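Local coordinates for type IV pilus assembly protein PilF (Thermus thermophilus HB8, PDB 5OIU) that powers the assembly of type IVa pili as a six-subunit motor ATPase that binds ATP and magnesium, at residues 353-358 / 363-368; 126-131 / 370-375; 160-165 / 238-243; 218-221 / 225-228. All coordinates share one frame; numbering follows the deposited sequence.

Contacts 3 and 4 lie in the buried ATPase core, whereas contacts 1 and 2 are only partly buried; along the chain, contact 2 spans the sequence of contacts 3 and 4. Contacts 1 and 2 both use helix 366-374: the first joins its leading end to helix 351-360, the second sets a later turn against residues 126-131. Contacts 3 and 4 touch directly through a probable hydrogen bond from I220 N to T242 O (2.9 Å), next to A241 packing on I220. Chemistry follows place. Contact 3 is wholly aliphatic, contact 4 combines aliphatic packing with a salt bridge within one segment, contact 1 adds a backbone bond and a capping box, and contact 2 rests on an aromatic ring.

Contact 1. Residues 353-358 / 363-368; sequences EIKEIA and MKTLRE
M363 and A358 meet twice. The backbone N of M363 donates to A358 O at 3.0 Å, tying the chain back to the last part of the helix it has just left. M363 SD then rests on A358 CB at 3.9 Å. The methionine reaches this place with CG anti to the backbone N (chi1 170°) and an extended second torsion; a bend at chi3 turns its methyl CE toward the aliphatic stem of K355, where CG is 4.3 Å away. Farther along that stem, K355 CE passes T365 CG2 at 4.4 Å, a loose brush of carbon on carbon. The ammonium group is engaged beyond both segments, in a salt bridge with D247.

The next shell fixes T365. It forms a capping box with E368 at the start of helix 366-374: E368 N donates to T365 OG1 at 3.2 Å, and T365 N donates to E368 OE1 at 2.9 Å, reaching that oxygen from above the carboxylate plane (47° out of it). The other oxygen, OE2, is salt-bridged to R359, so one oxygen closes the cap and the other reaches back to helix 351-360.

This connection between helices 351-360 and 366-374 lies against strand 328-336, where M363 and I354 both pack on L335. I354 also touches helix 248-257, I357 meets helix 339-347, and R367 packs on F263 of a neighbouring subunit.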
loop_
_atom_site.group_PDB
_atom_site.type_symbol
_atom_site.label_atom_id
_atom_site.label_comp_id
_atom_site.label_asym_id
_atom_site.label_seq_id
_atom_site.Cartn_x
_atom_site.Cartn_y
_atom_site.Cartn_z
ATOM N N GLU C 353 13.674 5.832 4.799
ATOM C CA GLU C 353 13.712 7.269 4.535
ATOM C C GLU C 353 13.838 8.057 5.831
ATOM O O GLU C 353 14.706 8.937 5.955
ATOM C CB GLU C 353 12.468 7.685 3.751
ATOM C CG GLU C 353 12.333 6.852 2.490
ATOM C CD GLU C 353 11.165 7.234 1.612
ATOM O OE1 GLU C 353 10.022 6.799 1.897
ATOM O OE2 GLU C 353 11.411 7.960 0.622
ATOM N N ILE C 354 13.001 7.727 6.821
ATOM C CA ILE C 354 13.140 8.346 8.136
ATOM C C ILE C 354 14.569 8.220 8.625
ATOM O O ILE C 354 15.154 9.183 9.137
ATOM C CB ILE C 354 12.150 7.723 9.131
ATOM C CG1 ILE C 354 10.711 8.028 8.707
ATOM C CG2 ILE C 354 12.445 8.225 10.532
ATOM C CD1 ILE C 354 9.691 7.150 9.378
ATOM N N LYS C 355 15.167 7.041 8.423
ATOM C CA LYS C 355 16.524 6.786 8.888
ATOM C C LYS C 355 17.525 7.726 8.231
ATOM O O LYS C 355 18.429 8.238 8.898
ATOM C CB LYS C 355 16.918 5.327 8.631
ATOM C CG LYS C 355 18.081 4.829 9.532
ATOM C CD LYS C 355 18.928 3.775 8.849
ATOM C CE LYS C 355 19.709 2.912 9.847
ATOM N NZ LYS C 355 19.204 1.493 9.882
ATOM N N GLU C 356 17.388 7.967 6.923
ATOM C CA GLU C 356 18.320 8.884 6.278
ATOM C C GLU C 356 18.032 10.335 6.662
ATOM O O GLU C 356 18.973 11.128 6.806
ATOM C CB GLU C 356 18.293 8.681 4.765
ATOM C CG GLU C 356 19.042 7.386 4.303
ATOM C CD GLU C 356 20.341 7.084 5.101
ATOM O OE1 GLU C 356 21.276 7.936 5.050
ATOM O OE2 GLU C 356 20.431 6.002 5.763
ATOM N N ILE C 357 16.758 10.698 6.860
ATOM C CA ILE C 357 16.459 12.022 7.411
ATOM C C ILE C 357 17.088 12.178 8.791
ATOM O O ILE C 357 17.770 13.172 9.071
ATOM C CB ILE C 357 14.942 12.276 7.479
ATOM C CG1 ILE C 357 14.332 12.448 6.088
ATOM C CG2 ILE C 357 14.685 13.513 8.332
ATOM C CD1 ILE C 357 12.907 11.931 5.999
ATOM N N ALA C 358 16.859 11.203 9.682
ATOM C CA ALA C 358 17.410 11.315 11.034
ATOM C C ALA C 358 18.927 11.335 11.013
ATOM O O ALA C 358 19.552 11.985 11.857
ATOM C CB ALA C 358 16.917 10.168 11.922
ATOM N N MET C 363 21.972 12.071 13.545
ATOM C CA MET C 363 21.900 10.850 14.338
ATOM C C MET C 363 23.006 9.886 13.949
ATOM O O MET C 363 23.149 9.553 12.764
ATOM C CB MET C 363 20.562 10.156 14.146
ATOM C CG MET C 363 20.529 8.781 14.755
ATOM S SD MET C 363 18.970 7.990 14.390
ATOM C CE MET C 363 19.477 6.841 13.116
ATOM N N LYS C 364 23.781 9.432 14.944
ATOM C CA LYS C 364 24.729 8.347 14.727
ATOM C C LYS C 364 24.021 6.995 14.770
ATOM O O LYS C 364 23.104 6.778 15.578
ATOM C CB LYS C 364 25.842 8.379 15.770
ATOM C CG LYS C 364 26.540 9.705 15.871
ATOM C CD LYS C 364 28.054 9.547 15.852
ATOM C CE LYS C 364 28.731 10.736 15.140
ATOM N NZ LYS C 364 28.820 10.574 13.645
ATOM N N THR C 365 24.451 6.086 13.883
ATOM C CA THR C 365 23.915 4.728 13.844
ATOM C C THR C 365 24.643 3.832 14.834
ATOM O O THR C 365 25.713 4.165 15.341
ATOM C CB THR C 365 24.051 4.077 12.464
ATOM O OG1 THR C 365 25.439 3.928 12.145
ATOM C CG2 THR C 365 23.362 4.862 11.403
ATOM N N LEU C 366 24.047 2.655 15.060
ATOM C CA LEU C 366 24.661 1.618 15.880
ATOM C C LEU C 366 26.110 1.347 15.474
ATOM O O LEU C 366 27.004 1.241 16.323
ATOM C CB LEU C 366 23.855 0.330 15.755
ATOM C CG LEU C 366 22.501 0.143 16.413
ATOM C CD1 LEU C 366 21.991 -1.266 16.074
ATOM C CD2 LEU C 366 22.615 0.375 17.917
ATOM N N ARG C 367 26.350 1.192 14.172
ATOM C CA ARG C 367 27.674 0.798 13.713
ATOM C C ARG C 367 28.659 1.951 13.839
ATOM O O ARG C 367 29.829 1.746 14.197
ATOM C CB ARG C 367 27.586 0.301 12.278
ATOM C CG ARG C 367 28.889 -0.191 11.711
ATOM C CD ARG C 367 28.707 -0.449 10.242
ATOM N NE ARG C 367 28.220 -1.795 9.978
ATOM C CZ ARG C 367 27.440 -2.120 8.948
ATOM N NH1 ARG C 367 27.041 -1.180 8.084
ATOM N NH2 ARG C 367 27.062 -3.387 8.783
ATOM N N GLU C 368 28.195 3.175 13.574
ATOM C CA GLU C 368 29.010 4.352 13.851
ATOM C C GLU C 368 29.352 4.437 15.337
ATOM O O GLU C 368 30.519 4.604 15.712
ATOM C CB GLU C 368 28.280 5.608 13.374
ATOM C CG GLU C 368 28.385 5.865 11.863
ATOM C CD GLU C 368 27.243 6.723 11.341
ATOM O OE1 GLU C 368 26.488 7.259 12.172
ATOM O OE2 GLU C 368 27.085 6.865 10.106
#

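Contact 2. Residues 126-131 / 370-375; sequences FAPGVF and GLYKAL
A127 and K373 bring the two backbones closest, with CA atoms 7.9 Å apart, too far for main-chain bonding, and side chains fill the interval between helix 366-374 and the chain entering helix 128-138. Y372 does most of the touching. Its CG lies anti to the backbone N (chi1 164°), which sends the ring across to the other segment. There A127 CB meets CE2 of the Y372 ring at 3.8 Å. Beyond it the P128 ring crosses the tyrosine at a slant, with CD 3.2 Å from Y372 OH and 4.0 Å from CZ. With an alanine here in place of Y372 the ring is gone, which is likely to leave A127 CB and P128 CD without their cover.

K373 runs beside this pair, its CE 4.3 Å from A127 N. Its NZ is held by a salt bridge to D369 and a hydrogen bond to A330 O, while its bond to G125 O is weak. Behind the contact, F126 stacks with H332 and F134. A330 belongs to the ATP pocket and the K373 side chain is about 8 Å from a bound ATP, which is consistent with a second-shell place for this helix-to-loop packing at the margin of the nucleotide site.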
loop_
_atom_site.group_PDB
_atom_site.type_symbol
_atom_site.label_atom_id
_atom_site.label_comp_id
_atom_site.label_asym_id
_atom_site.label_seq_id
_atom_site.Cartn_x
_atom_site.Cartn_y
_atom_site.Cartn_z
ATOM N N PHE C 126 26.919 5.669 27.059
ATOM C CA PHE C 126 26.575 6.540 25.940
ATOM C C PHE C 126 27.781 7.330 25.463
ATOM O O PHE C 126 28.604 7.777 26.266
ATOM C CB PHE C 126 25.467 7.513 26.336
ATOM C CG PHE C 126 24.109 6.937 26.222
ATOM C CD1 PHE C 126 23.461 6.896 25.005
ATOM C CD2 PHE C 126 23.481 6.410 27.326
ATOM C CE1 PHE C 126 22.203 6.348 24.892
ATOM C CE2 PHE C 126 22.218 5.862 27.227
ATOM C CZ PHE C 126 21.574 5.833 26.014
ATOM N N ALA C 127 27.879 7.521 24.146
ATOM C CA ALA C 127 28.901 8.410 23.617
ATOM C C ALA C 127 28.618 9.827 24.102
ATOM O O ALA C 127 27.459 10.178 24.330
ATOM C CB ALA C 127 28.928 8.368 22.097
ATOM N N PRO C 128 29.653 10.652 24.300
ATOM C CA PRO C 128 29.428 11.945 24.975
ATOM C C PRO C 128 28.332 12.785 24.350
ATOM O O PRO C 128 27.426 13.230 25.068
ATOM C CB PRO C 128 30.802 12.615 24.886
ATOM C CG PRO C 128 31.730 11.500 24.928
ATOM C CD PRO C 128 31.090 10.396 24.117
ATOM N N GLY C 129 28.360 12.988 23.032
ATOM C CA GLY C 129 27.369 13.858 22.422
ATOM C C GLY C 129 25.974 13.270 22.454
ATOM O O GLY C 129 24.996 13.969 22.753
ATOM N N VAL C 130 25.860 11.976 22.149
ATOM C CA VAL C 130 24.560 11.318 22.142
ATOM C C VAL C 130 23.940 11.346 23.528
ATOM O O VAL C 130 22.718 11.469 23.669
ATOM C CB VAL C 130 24.730 9.884 21.607
ATOM C CG1 VAL C 130 23.376 9.191 21.442
ATOM C CG2 VAL C 130 25.501 9.935 20.299
ATOM N N PHE C 131 24.771 11.271 24.570
ATOM C CA PHE C 131 24.263 11.272 25.940
ATOM C C PHE C 131 23.530 12.559 26.288
ATOM O O PHE C 131 22.628 12.537 27.124
ATOM C CB PHE C 131 25.403 11.062 26.927
ATOM C CG PHE C 131 24.986 11.197 28.361
ATOM C CD1 PHE C 131 24.292 10.175 28.995
ATOM C CD2 PHE C 131 25.286 12.348 29.081
ATOM C CE1 PHE C 131 23.910 10.301 30.331
ATOM C CE2 PHE C 131 24.907 12.477 30.416
ATOM C CZ PHE C 131 24.223 11.456 31.037
ATOM N N GLY C 370 29.253 1.945 17.464
ATOM C CA GLY C 370 30.097 0.807 17.769
ATOM C C GLY C 370 31.525 1.043 17.337
ATOM O O GLY C 370 32.463 0.717 18.064
ATOM N N LEU C 371 31.712 1.641 16.163
ATOM C CA LEU C 371 33.068 1.871 15.677
ATOM C C LEU C 371 33.808 2.829 16.597
ATOM O O LEU C 371 34.945 2.569 17.011
ATOM C CB LEU C 371 33.043 2.408 14.245
ATOM C CG LEU C 371 34.438 2.791 13.747
ATOM C CD1 LEU C 371 35.317 1.565 13.706
ATOM C CD2 LEU C 371 34.423 3.480 12.396
ATOM N N TYR C 372 33.151 3.936 16.944
ATOM C CA TYR C 372 33.712 4.920 17.862
ATOM C C TYR C 372 34.240 4.257 19.134
ATOM O O TYR C 372 35.400 4.452 19.511
ATOM C CB TYR C 372 32.638 5.976 18.166
ATOM C CG TYR C 372 32.923 6.835 19.382
ATOM C CD1 TYR C 372 33.818 7.909 19.314
ATOM C CD2 TYR C 372 32.303 6.579 20.605
ATOM C CE1 TYR C 372 34.089 8.702 20.438
ATOM C CE2 TYR C 372 32.567 7.366 21.733
ATOM C CZ TYR C 372 33.460 8.423 21.640
ATOM O OH TYR C 372 33.729 9.203 22.742
ATOM N N LYS C 373 33.418 3.423 19.780
ATOM C CA LYS C 373 33.857 2.767 21.010
ATOM C C LYS C 373 34.914 1.700 20.737
ATOM O O LYS C 373 35.784 1.447 21.587
ATOM C CB LYS C 373 32.661 2.163 21.743
ATOM C CG LYS C 373 31.681 3.204 22.272
ATOM C CD LYS C 373 30.349 2.566 22.631
ATOM C CE LYS C 373 29.390 3.576 23.196
ATOM N NZ LYS C 373 27.991 3.055 23.225
ATOM N N ALA C 374 34.859 1.066 19.564
ATOM C CA ALA C 374 35.948 0.185 19.159
ATOM C C ALA C 374 37.244 0.961 18.975
ATOM O O ALA C 374 38.322 0.449 19.304
ATOM C CB ALA C 374 35.571 -0.547 17.874
ATOM N N LEU C 375 37.160 2.197 18.469
ATOM C CA LEU C 375 38.349 3.023 18.309
ATOM C C LEU C 375 38.943 3.463 19.644
ATOM O O LEU C 375 40.029 4.048 19.656
ATOM C CB LEU C 375 38.028 4.243 17.445
ATOM C CG LEU C 375 37.858 3.972 15.943
ATOM C CD1 LEU C 375 37.383 5.217 15.180
ATOM C CD2 LEU C 375 39.147 3.398 15.345
#

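Contact 3. Residues 160-165 / 238-243; sequences FSILKR and LVIATL
I240 is the residue of strand 238-243 that meets helix 155-166 within this contact, gripped by I162 and L163. The strand begins at L238, whose side chain lies on I166, farther along the same helix. V239 points to the other face of the sheet. At I240 the chain turns its side chain back to the helix. CG1 stands anti to the carbonyl carbon (chi1 -69°), and an extended chi2 carries CD1 outward as the touching atom. I162 CG2 comes against it obliquely at 3.7 Å; L163 CD2 lies 3.9 Å from the same methyl, its side chain sliding past I240 in the opposite direction. A241 turns away again. T242 returns to the helix side beside K155 and T159, and L243 closes the strand by accepting a hydrogen bond from T148 OG1 at its carbonyl O.

The strand lies between 143-148, which leads into the P-loop, and 214-217, the arrangement of additional-strand P-loop ATPases. Helix 155-166 is the one that follows the P-loop, and K155 at its start lines the ATP pocket.

With no hydrogen bond between the two segments, the contact rests on hydrophobic burial and close fit: a single methyl, I240 CD1, takes both helix side chains and so contributes to the seating of the helix on the sheet.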
loop_
_atom_site.group_PDB
_atom_site.type_symbol
_atom_site.label_atom_id
_atom_site.label_comp_id
_atom_site.label_asym_id
_atom_site.label_seq_id
_atom_site.Cartn_x
_atom_site.Cartn_y
_atom_site.Cartn_z
ATOM N N PHE C 160 15.134 0.926 33.295
ATOM C CA PHE C 160 15.069 1.164 34.732
ATOM C C PHE C 160 16.095 2.186 35.184
ATOM O O PHE C 160 15.833 2.950 36.123
ATOM C CB PHE C 160 15.224 -0.147 35.470
ATOM C CG PHE C 160 13.951 -0.880 35.574
ATOM C CD1 PHE C 160 13.026 -0.540 36.551
ATOM C CD2 PHE C 160 13.626 -1.854 34.648
ATOM C CE1 PHE C 160 11.809 -1.202 36.633
ATOM C CE2 PHE C 160 12.414 -2.524 34.724
ATOM C CZ PHE C 160 11.504 -2.200 35.718
ATOM N N SER C 161 17.248 2.231 34.515
ATOM C CA SER C 161 18.171 3.340 34.708
ATOM C C SER C 161 17.487 4.682 34.463
ATOM O O SER C 161 17.658 5.624 35.243
ATOM C CB SER C 161 19.360 3.171 33.776
ATOM O OG SER C 161 20.358 4.109 34.089
ATOM N N ILE C 162 16.710 4.785 33.378
ATOM C CA ILE C 162 15.946 6.001 33.105
ATOM C C ILE C 162 15.058 6.346 34.299
ATOM O O ILE C 162 15.162 7.431 34.889
ATOM C CB ILE C 162 15.107 5.831 31.827
ATOM C CG1 ILE C 162 16.004 5.669 30.599
ATOM C CG2 ILE C 162 14.108 6.987 31.682
ATOM C CD1 ILE C 162 15.237 5.659 29.299
ATOM N N LEU C 163 14.174 5.407 34.666
ATOM C CA LEU C 163 13.263 5.591 35.791
ATOM C C LEU C 163 14.009 5.953 37.078
ATOM O O LEU C 163 13.508 6.737 37.889
ATOM C CB LEU C 163 12.426 4.323 35.989
ATOM C CG LEU C 163 11.454 3.914 34.866
ATOM C CD1 LEU C 163 10.521 2.815 35.340
ATOM C CD2 LEU C 163 10.644 5.098 34.306
ATOM N N LYS C 164 15.216 5.407 37.271
ATOM C CA LYS C 164 16.028 5.803 38.419
ATOM C C LYS C 164 16.254 7.310 38.440
ATOM O O LYS C 164 16.205 7.939 39.502
ATOM C CB LYS C 164 17.362 5.066 38.403
ATOM C CG LYS C 164 17.903 4.748 39.779
ATOM C CD LYS C 164 19.123 3.828 39.678
ATOM C CE LYS C 164 19.767 3.573 41.041
ATOM N NZ LYS C 164 19.994 2.108 41.253
ATOM N N ARG C 165 16.474 7.917 37.274
ATOM C CA ARG C 165 16.679 9.358 37.243
ATOM C C ARG C 165 15.367 10.125 37.396
ATOM O O ARG C 165 15.283 11.044 38.207
ATOM C CB ARG C 165 17.380 9.772 35.952
ATOM C CG ARG C 165 17.654 11.273 35.861
ATOM C CD ARG C 165 18.504 11.807 37.032
ATOM N NE ARG C 165 19.652 10.954 37.339
ATOM C CZ ARG C 165 20.835 11.021 36.734
ATOM N NH1 ARG C 165 21.045 11.916 35.786
ATOM N NH2 ARG C 165 21.809 10.183 37.074
ATOM N N LEU C 238 4.031 11.002 30.497
ATOM C CA LEU C 238 5.298 10.516 29.965
ATOM C C LEU C 238 5.288 8.983 29.974
ATOM O O LEU C 238 5.157 8.358 31.034
ATOM C CB LEU C 238 6.485 11.063 30.756
ATOM C CG LEU C 238 7.818 10.520 30.207
ATOM C CD1 LEU C 238 7.999 10.964 28.772
ATOM C CD2 LEU C 238 9.007 10.946 31.045
ATOM N N VAL C 239 5.411 8.386 28.787
ATOM C CA VAL C 239 5.350 6.939 28.598
ATOM C C VAL C 239 6.704 6.446 28.120
ATOM O O VAL C 239 7.240 6.950 27.129
ATOM C CB VAL C 239 4.264 6.552 27.584
ATOM C CG1 VAL C 239 4.238 5.034 27.390
ATOM C CG2 VAL C 239 2.915 7.089 28.031
ATOM N N ILE C 240 7.248 5.457 28.810
ATOM C CA ILE C 240 8.480 4.795 28.392
ATOM C C ILE C 240 8.126 3.343 28.118
ATOM O O ILE C 240 7.565 2.663 28.991
ATOM C CB ILE C 240 9.586 4.927 29.452
ATOM C CG1 ILE C 240 10.034 6.394 29.505
ATOM C CG2 ILE C 240 10.746 3.989 29.141
ATOM C CD1 ILE C 240 10.573 6.810 30.782
ATOM N N ALA C 241 8.423 2.872 26.904
ATOM C CA ALA C 241 7.893 1.591 26.460
ATOM C C ALA C 241 8.914 0.860 25.614
ATOM O O ALA C 241 9.721 1.473 24.908
ATOM C CB ALA C 241 6.590 1.753 25.678
ATOM N N THR C 242 8.863 -0.468 25.710
ATOM C CA THR C 242 9.812 -1.361 25.061
ATOM C C THR C 242 9.152 -1.980 23.835
ATOM O O THR C 242 8.004 -2.422 23.902
ATOM C CB THR C 242 10.286 -2.442 26.039
ATOM O OG1 THR C 242 11.257 -1.881 26.919
ATOM C CG2 THR C 242 10.919 -3.601 25.327
ATOM N N LEU C 243 9.864 -1.965 22.715
ATOM C CA LEU C 243 9.384 -2.514 21.456
ATOM C C LEU C 243 10.480 -3.374 20.846
ATOM O O LEU C 243 11.669 -3.114 21.030
ATOM C CB LEU C 243 9.001 -1.410 20.497
ATOM C CG LEU C 243 7.972 -1.682 19.419
ATOM C CD1 LEU C 243 6.630 -1.980 20.043
ATOM C CD2 LEU C 243 7.879 -0.464 18.504
#

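Contact 4. Residues 218-221 / 225-228; sequences GEIR and TAKI
E219, whose carbonyl O has T225 CG2 at 4.2 Å, carries one of the two flat groups here, and R221 carries the other. Their segment follows strand 214-217 in the P-loop ATPase core, and its Gly-Glu sequence after that strand is consistent with the Walker B motif of secretion ATPases. The two groups are not laid flat on each other: R221 NH1 reaches E219 OE1 at 3.2 Å from above the carboxylate plane (38° out of it), while that oxygen is tilted 22° from the guanidinium plane. The result is a bent, single-oxygen salt bridge with an N-H...O angle of 141°. NH1 is also salt-bridged to D178, so two acids share one nitrogen.

The E219 side chain lies about 7 Å from both the bound ATP and the magnesium ion, and also touches H244.

Behind this polar front, the loop packs on helix 223-235, which starts just beyond it. T225 turns its CG2 methyl to the loop, 4.2 Å from I220 CA and 4.5 Å from I220 CG1. The backbone N of T225 donates to D222 OD1, so the first turn of the helix is tied to the residue just before it. T225 also packs on F200 of helix 200-206.

I220 splits its branches between two neighbours. CG1 leads toward A241 of the adjoining strand; CG2, anti to the backbone N, lies 3.6 Å from A226 CB and 3.8 Å from A226 CA.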
loop_
_atom_site.group_PDB
_atom_site.type_symbol
_atom_site.label_atom_id
_atom_site.label_comp_id
_atom_site.label_asym_id
_atom_site.label_seq_id
_atom_site.Cartn_x
_atom_site.Cartn_y
_atom_site.Cartn_z
ATOM N N GLY C 218 6.120 -2.480 29.899
ATOM C CA GLY C 218 7.261 -3.377 29.777
ATOM C C GLY C 218 7.442 -3.927 28.377
ATOM O O GLY C 218 8.573 -4.201 27.949
ATOM N N GLU C 219 6.338 -4.090 27.648
ATOM C CA GLU C 219 6.376 -4.596 26.283
ATOM C C GLU C 219 5.119 -4.142 25.561
ATOM O O GLU C 219 4.004 -4.407 26.027
ATOM C CB GLU C 219 6.486 -6.122 26.275
ATOM C CG GLU C 219 7.471 -6.668 25.283
ATOM C CD GLU C 219 7.124 -8.074 24.813
ATOM O OE1 GLU C 219 6.795 -8.933 25.672
ATOM O OE2 GLU C 219 7.176 -8.314 23.578
ATOM N N ILE C 220 5.305 -3.446 24.440
ATOM C CA ILE C 220 4.232 -3.144 23.506
ATOM C C ILE C 220 4.207 -4.289 22.501
ATOM O O ILE C 220 4.992 -4.313 21.555
ATOM C CB ILE C 220 4.438 -1.803 22.801
ATOM C CG1 ILE C 220 4.493 -0.650 23.809
ATOM C CG2 ILE C 220 3.318 -1.583 21.759
ATOM C CD1 ILE C 220 4.389 0.732 23.174
ATOM N N ARG C 221 3.298 -5.239 22.699
ATOM C CA ARG C 221 3.235 -6.399 21.825
ATOM C C ARG C 221 1.829 -6.704 21.328
ATOM O O ARG C 221 1.588 -7.805 20.835
ATOM C CB ARG C 221 3.810 -7.633 22.528
ATOM C CG ARG C 221 3.200 -7.913 23.868
ATOM C CD ARG C 221 3.348 -9.372 24.240
ATOM N NE ARG C 221 2.442 -9.768 25.322
ATOM C CZ ARG C 221 2.849 -10.291 26.477
ATOM N NH1 ARG C 221 4.155 -10.482 26.698
ATOM N NH2 ARG C 221 1.956 -10.627 27.406
ATOM N N THR C 225 -2.643 -2.269 23.184
ATOM C CA THR C 225 -1.626 -1.686 24.054
ATOM C C THR C 225 -0.899 -0.539 23.369
ATOM O O THR C 225 -0.667 0.509 23.983
ATOM C CB THR C 225 -0.621 -2.756 24.501
ATOM O OG1 THR C 225 -1.290 -3.738 25.317
ATOM C CG2 THR C 225 0.530 -2.127 25.273
ATOM N N ALA C 226 -0.529 -0.715 22.097
ATOM C CA ALA C 226 0.121 0.372 21.375
ATOM C C ALA C 226 -0.788 1.593 21.296
ATOM O O ALA C 226 -0.326 2.735 21.405
ATOM C CB ALA C 226 0.532 -0.081 19.973
ATOM N N LYS C 227 -2.088 1.379 21.113
ATOM C CA LYS C 227 -2.969 2.527 20.968
ATOM C C LYS C 227 -3.177 3.223 22.309
ATOM O O LYS C 227 -3.093 4.453 22.387
ATOM C CB LYS C 227 -4.295 2.105 20.323
ATOM C CG LYS C 227 -4.452 2.546 18.842
ATOM C CD LYS C 227 -4.766 4.079 18.703
ATOM C CE LYS C 227 -4.617 4.632 17.253
ATOM N NZ LYS C 227 -4.051 6.013 17.206
ATOM N N ILE C 228 -3.383 2.460 23.388
ATOM C CA ILE C 228 -3.530 3.086 24.708
ATOM C C ILE C 228 -2.237 3.780 25.130
ATOM O O ILE C 228 -2.259 4.882 25.686
ATOM C CB ILE C 228 -3.984 2.058 25.758
ATOM C CG1 ILE C 228 -5.370 1.522 25.412
ATOM C CG2 ILE C 228 -3.989 2.673 27.131
ATOM C CD1 ILE C 228 -5.724 0.292 26.155
#